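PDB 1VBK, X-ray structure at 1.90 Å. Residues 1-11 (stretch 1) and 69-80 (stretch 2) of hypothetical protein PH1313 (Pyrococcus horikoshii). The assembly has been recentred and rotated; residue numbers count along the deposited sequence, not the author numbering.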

# COMPACT_ATOMS: atom_id res chain seq x y z
N MET A 1 -31.71 -28.13 -7.84
CA MET A 1 -30.79 -27.08 -8.39
C MET A 1 -29.35 -27.59 -8.40
O MET A 1 -29.03 -28.56 -7.72
CB MET A 1 -30.90 -25.81 -7.55
CG MET A 1 -32.33 -25.28 -7.46
SD MET A 1 -32.48 -23.76 -6.53
CE MET A 1 -32.38 -24.38 -4.84
N ASN A 2 -28.50 -26.92 -9.17
CA ASN A 2 -27.11 -27.33 -9.27
C ASN A 2 -26.06 -26.22 -9.36
O ASN A 2 -24.88 -26.51 -9.52
CB ASN A 2 -26.93 -28.32 -10.43
CG ASN A 2 -27.58 -27.84 -11.72
OD1 ASN A 2 -27.95 -26.67 -11.84
ND2 ASN A 2 -27.70 -28.73 -12.69
N VAL A 3 -26.48 -24.96 -9.28
CA VAL A 3 -25.53 -23.85 -9.31
C VAL A 3 -26.02 -22.66 -8.50
O VAL A 3 -27.16 -22.64 -8.01
CB VAL A 3 -25.26 -23.31 -10.76
CG1 VAL A 3 -24.91 -24.45 -11.72
CG2 VAL A 3 -26.47 -22.53 -11.25
N VAL A 4 -25.15 -21.67 -8.36
CA VAL A 4 -25.49 -20.43 -7.68
C VAL A 4 -25.01 -19.33 -8.63
O VAL A 4 -23.85 -19.33 -9.05
CB VAL A 4 -24.77 -20.25 -6.33
CG1 VAL A 4 -25.07 -18.87 -5.77
CG2 VAL A 4 -25.24 -21.31 -5.33
N ILE A 5 -25.92 -18.43 -9.00
CA ILE A 5 -25.58 -17.31 -9.86
C ILE A 5 -25.19 -16.15 -8.96
O ILE A 5 -25.95 -15.77 -8.06
CB ILE A 5 -26.79 -16.86 -10.72
CG1 ILE A 5 -27.29 -18.02 -11.59
CG2 ILE A 5 -26.38 -15.68 -11.61
CD1 ILE A 5 -28.60 -17.71 -12.30
N VAL A 6 -24.01 -15.60 -9.18
CA VAL A 6 -23.54 -14.47 -8.39
C VAL A 6 -23.46 -13.26 -9.31
O VAL A 6 -22.75 -13.29 -10.31
CB VAL A 6 -22.16 -14.76 -7.79
CG1 VAL A 6 -21.63 -13.53 -7.03
CG2 VAL A 6 -22.26 -15.96 -6.85
N ARG A 7 -24.21 -12.21 -8.98
CA ARG A 7 -24.23 -11.00 -9.79
C ARG A 7 -23.50 -9.87 -9.08
O ARG A 7 -23.57 -9.75 -7.86
CB ARG A 7 -25.68 -10.58 -10.08
CG ARG A 7 -26.54 -11.73 -10.61
CD ARG A 7 -27.93 -11.27 -11.04
NE ARG A 7 -28.73 -12.43 -11.43
CZ ARG A 7 -29.37 -13.22 -10.57
NH1 ARG A 7 -29.31 -12.97 -9.26
NH2 ARG A 7 -30.04 -14.28 -11.01
N TYR A 8 -22.80 -9.05 -9.86
CA TYR A 8 -22.03 -7.95 -9.30
C TYR A 8 -21.94 -6.78 -10.27
O TYR A 8 -22.39 -6.87 -11.41
CB TYR A 8 -20.62 -8.45 -8.96
CG TYR A 8 -19.98 -9.20 -10.09
CD1 TYR A 8 -19.28 -8.53 -11.10
CD2 TYR A 8 -20.10 -10.59 -10.19
CE1 TYR A 8 -18.73 -9.22 -12.18
CE2 TYR A 8 -19.56 -11.29 -11.26
CZ TYR A 8 -18.87 -10.60 -12.25
OH TYR A 8 -18.35 -11.29 -13.33
N GLY A 9 -21.33 -5.70 -9.81
CA GLY A 9 -21.19 -4.53 -10.64
C GLY A 9 -22.47 -3.73 -10.65
O GLY A 9 -23.56 -4.30 -10.75
N GLU A 10 -22.36 -2.41 -10.54
CA GLU A 10 -23.53 -1.56 -10.54
C GLU A 10 -23.21 -0.17 -11.09
O GLU A 10 -22.17 0.41 -10.78
CB GLU A 10 -24.11 -1.46 -9.12
CG GLU A 10 -23.11 -1.10 -8.04
CD GLU A 10 -23.64 -1.39 -6.65
OE1 GLU A 10 -24.75 -0.92 -6.33
OE2 GLU A 10 -22.94 -2.07 -5.87
N ILE A 11 -24.10 0.34 -11.93
CA ILE A 11 -23.91 1.65 -12.54
C ILE A 11 -23.59 2.70 -11.49
O ILE A 11 -24.13 2.68 -10.38
CB ILE A 11 -25.17 2.09 -13.32
CG1 ILE A 11 -25.57 1.01 -14.32
CG2 ILE A 11 -24.91 3.41 -14.03
CD1 ILE A 11 -24.49 0.65 -15.33
N PHE A 69 -18.68 -9.25 0.38
CA PHE A 69 -18.83 -7.93 -0.21
C PHE A 69 -18.52 -7.89 -1.70
O PHE A 69 -17.67 -8.64 -2.19
CB PHE A 69 -17.94 -6.92 0.53
CG PHE A 69 -18.29 -6.76 1.99
CD1 PHE A 69 -19.59 -6.42 2.37
CD2 PHE A 69 -17.33 -6.96 2.98
CE1 PHE A 69 -19.92 -6.28 3.72
CE2 PHE A 69 -17.65 -6.82 4.33
CZ PHE A 69 -18.95 -6.48 4.70
N GLY A 70 -19.22 -7.02 -2.42
CA GLY A 70 -19.01 -6.91 -3.85
C GLY A 70 -20.10 -7.64 -4.63
O GLY A 70 -20.22 -7.48 -5.85
N ILE A 71 -20.88 -8.44 -3.92
CA ILE A 71 -21.97 -9.19 -4.53
C ILE A 71 -23.27 -8.41 -4.41
O ILE A 71 -23.65 -7.99 -3.31
CB ILE A 71 -22.15 -10.57 -3.83
CG1 ILE A 71 -20.92 -11.44 -4.09
CG2 ILE A 71 -23.41 -11.26 -4.36
CD1 ILE A 71 -20.97 -12.79 -3.36
N VAL A 72 -23.92 -8.18 -5.55
CA VAL A 72 -25.19 -7.45 -5.57
C VAL A 72 -26.36 -8.39 -5.28
O VAL A 72 -27.24 -8.06 -4.49
CB VAL A 72 -25.40 -6.75 -6.93
CG1 VAL A 72 -26.77 -6.07 -6.96
CG2 VAL A 72 -24.30 -5.71 -7.15
N SER A 73 -26.37 -9.56 -5.92
CA SER A 73 -27.43 -10.53 -5.66
C SER A 73 -26.98 -11.96 -5.94
O SER A 73 -26.05 -12.19 -6.72
CB SER A 73 -28.70 -10.20 -6.45
OG SER A 73 -28.53 -10.36 -7.84
N ILE A 74 -27.66 -12.90 -5.30
CA ILE A 74 -27.34 -14.31 -5.40
C ILE A 74 -28.59 -15.14 -5.73
O ILE A 74 -29.64 -14.95 -5.13
CB ILE A 74 -26.78 -14.80 -4.05
CG1 ILE A 74 -25.62 -13.91 -3.63
CG2 ILE A 74 -26.34 -16.25 -4.14
CD1 ILE A 74 -25.20 -14.09 -2.19
N SER A 75 -28.47 -16.07 -6.68
CA SER A 75 -29.60 -16.91 -7.06
C SER A 75 -29.29 -18.40 -7.21
O SER A 75 -28.60 -18.80 -8.14
CB SER A 75 -30.22 -16.45 -8.39
OG SER A 75 -30.92 -15.22 -8.27
N PRO A 76 -29.78 -19.23 -6.27
CA PRO A 76 -29.53 -20.67 -6.39
C PRO A 76 -30.31 -20.97 -7.67
O PRO A 76 -31.37 -20.39 -7.88
CB PRO A 76 -30.25 -21.25 -5.17
CG PRO A 76 -30.19 -20.13 -4.18
CD PRO A 76 -30.48 -18.91 -5.02
N ALA A 77 -29.81 -21.85 -8.53
CA ALA A 77 -30.53 -22.11 -9.77
C ALA A 77 -30.28 -23.49 -10.37
O ALA A 77 -29.36 -24.19 -9.97
CB ALA A 77 -30.18 -21.04 -10.80
N MET A 78 -31.13 -23.85 -11.34
CA MET A 78 -31.00 -25.11 -12.05
C MET A 78 -30.44 -24.79 -13.43
O MET A 78 -30.97 -23.93 -14.14
CB MET A 78 -32.35 -25.79 -12.22
CG MET A 78 -32.95 -26.36 -10.95
SD MET A 78 -34.51 -27.21 -11.29
CE MET A 78 -33.96 -28.91 -11.48
N GLU A 79 -29.35 -25.46 -13.79
CA GLU A 79 -28.73 -25.26 -15.09
C GLU A 79 -29.20 -26.37 -16.03
O GLU A 79 -29.17 -27.55 -15.67
CB GLU A 79 -27.21 -25.33 -14.98
CG GLU A 79 -26.49 -25.28 -16.32
CD GLU A 79 -25.05 -25.74 -16.22
OE1 GLU A 79 -24.31 -25.19 -15.39
OE2 GLU A 79 -24.67 -26.66 -16.98
N VAL A 80 -29.64 -26.00 -17.22
CA VAL A 80 -30.11 -26.97 -18.21
C VAL A 80 -29.73 -26.51 -19.61
O VAL A 80 -29.39 -25.35 -19.82
CB VAL A 80 -31.65 -27.14 -18.15
CG1 VAL A 80 -32.09 -27.61 -16.76
CG2 VAL A 80 -32.33 -25.82 -18.51
O HOH W 1 -20.68 -5.13 -7.21

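The two stretches form a pair of neighbouring antiparallel β-strands, held by a ladder of backbone hydrogen bonds and reinforced by side chains on both faces of the sheet. The N-to-C directions of the two strands differ by 156°, and 937 Å² of surface is buried between the stretches, both sides summed.

Val 3, Ile 5 and Arg 7 make the hydrogen-bonded pairs. Val 3 N donates to Ala 77 O at 3.1 Å, and Ala 77 N returns a bond to Val 3 O at 2.8 Å. Ile 5 N reaches Ser 75 O at 2.8 Å in a nearly straight bond, and Ser 75 N reaches Ile 5 O at 2.9 Å. Arg 7 N donates to Ser 73 O at 2.9 Å. The return bond, from Ser 73 N to Arg 7 O, is weak at 3.4 Å. Arg 7 O also accepts from Val 72 N at 2.8 Å, so this carbonyl serves two successive amides. Pro 76 has no amide hydrogen to give, but it sits opposite Val 4 in a non-hydrogen-bonded pair, where none is needed for the ladder. Its CA instead makes a CA-H...O contact with Val 3 O at 3.5 Å.

Near the start of the chain, Ala 77 O also accepts from Asn 2 N at 3.0 Å. The Asn 2 side chain then extends the pairing: its OD1 takes a hydrogen bond from Glu 79 N at 2.7 Å, standing in for a backbone carbonyl.

The side chains of Val 4, Val 6, Ile 74 and Pro 76 share one face. There Val 4 CG1 packs closely on Ile 74 CG2 at 3.3 Å. Val 6 CG1 meets Ile 71 CG1 at 3.7 Å. Met 1 SD lies 3.6 Å from Pro 76 CB, an apolar contact at one corner of the proline ring.

The other face carries Val 3, Ile 5, Arg 7, Ser 73, Ser 75 and Ala 77. Small Ala 77 touches two apolar side chains, with its CB 4.0 Å from both Val 3 CG2 and Ile 5 CD1. Arg 7 runs along the neighbouring strand, and the two serines meet the edge of its guanidinium. NH1 of Arg 7 donates to Ser 73 OG at 3.1 Å and to Ser 75 OG at 2.9 Å. These bonds give a buried cationic group polar partners.

Beyond the ladder, water 1 bridges the two stretches. It accepts from Gly 9 N at 2.7 Å and donates to Gly 70 O at 2.8 Å.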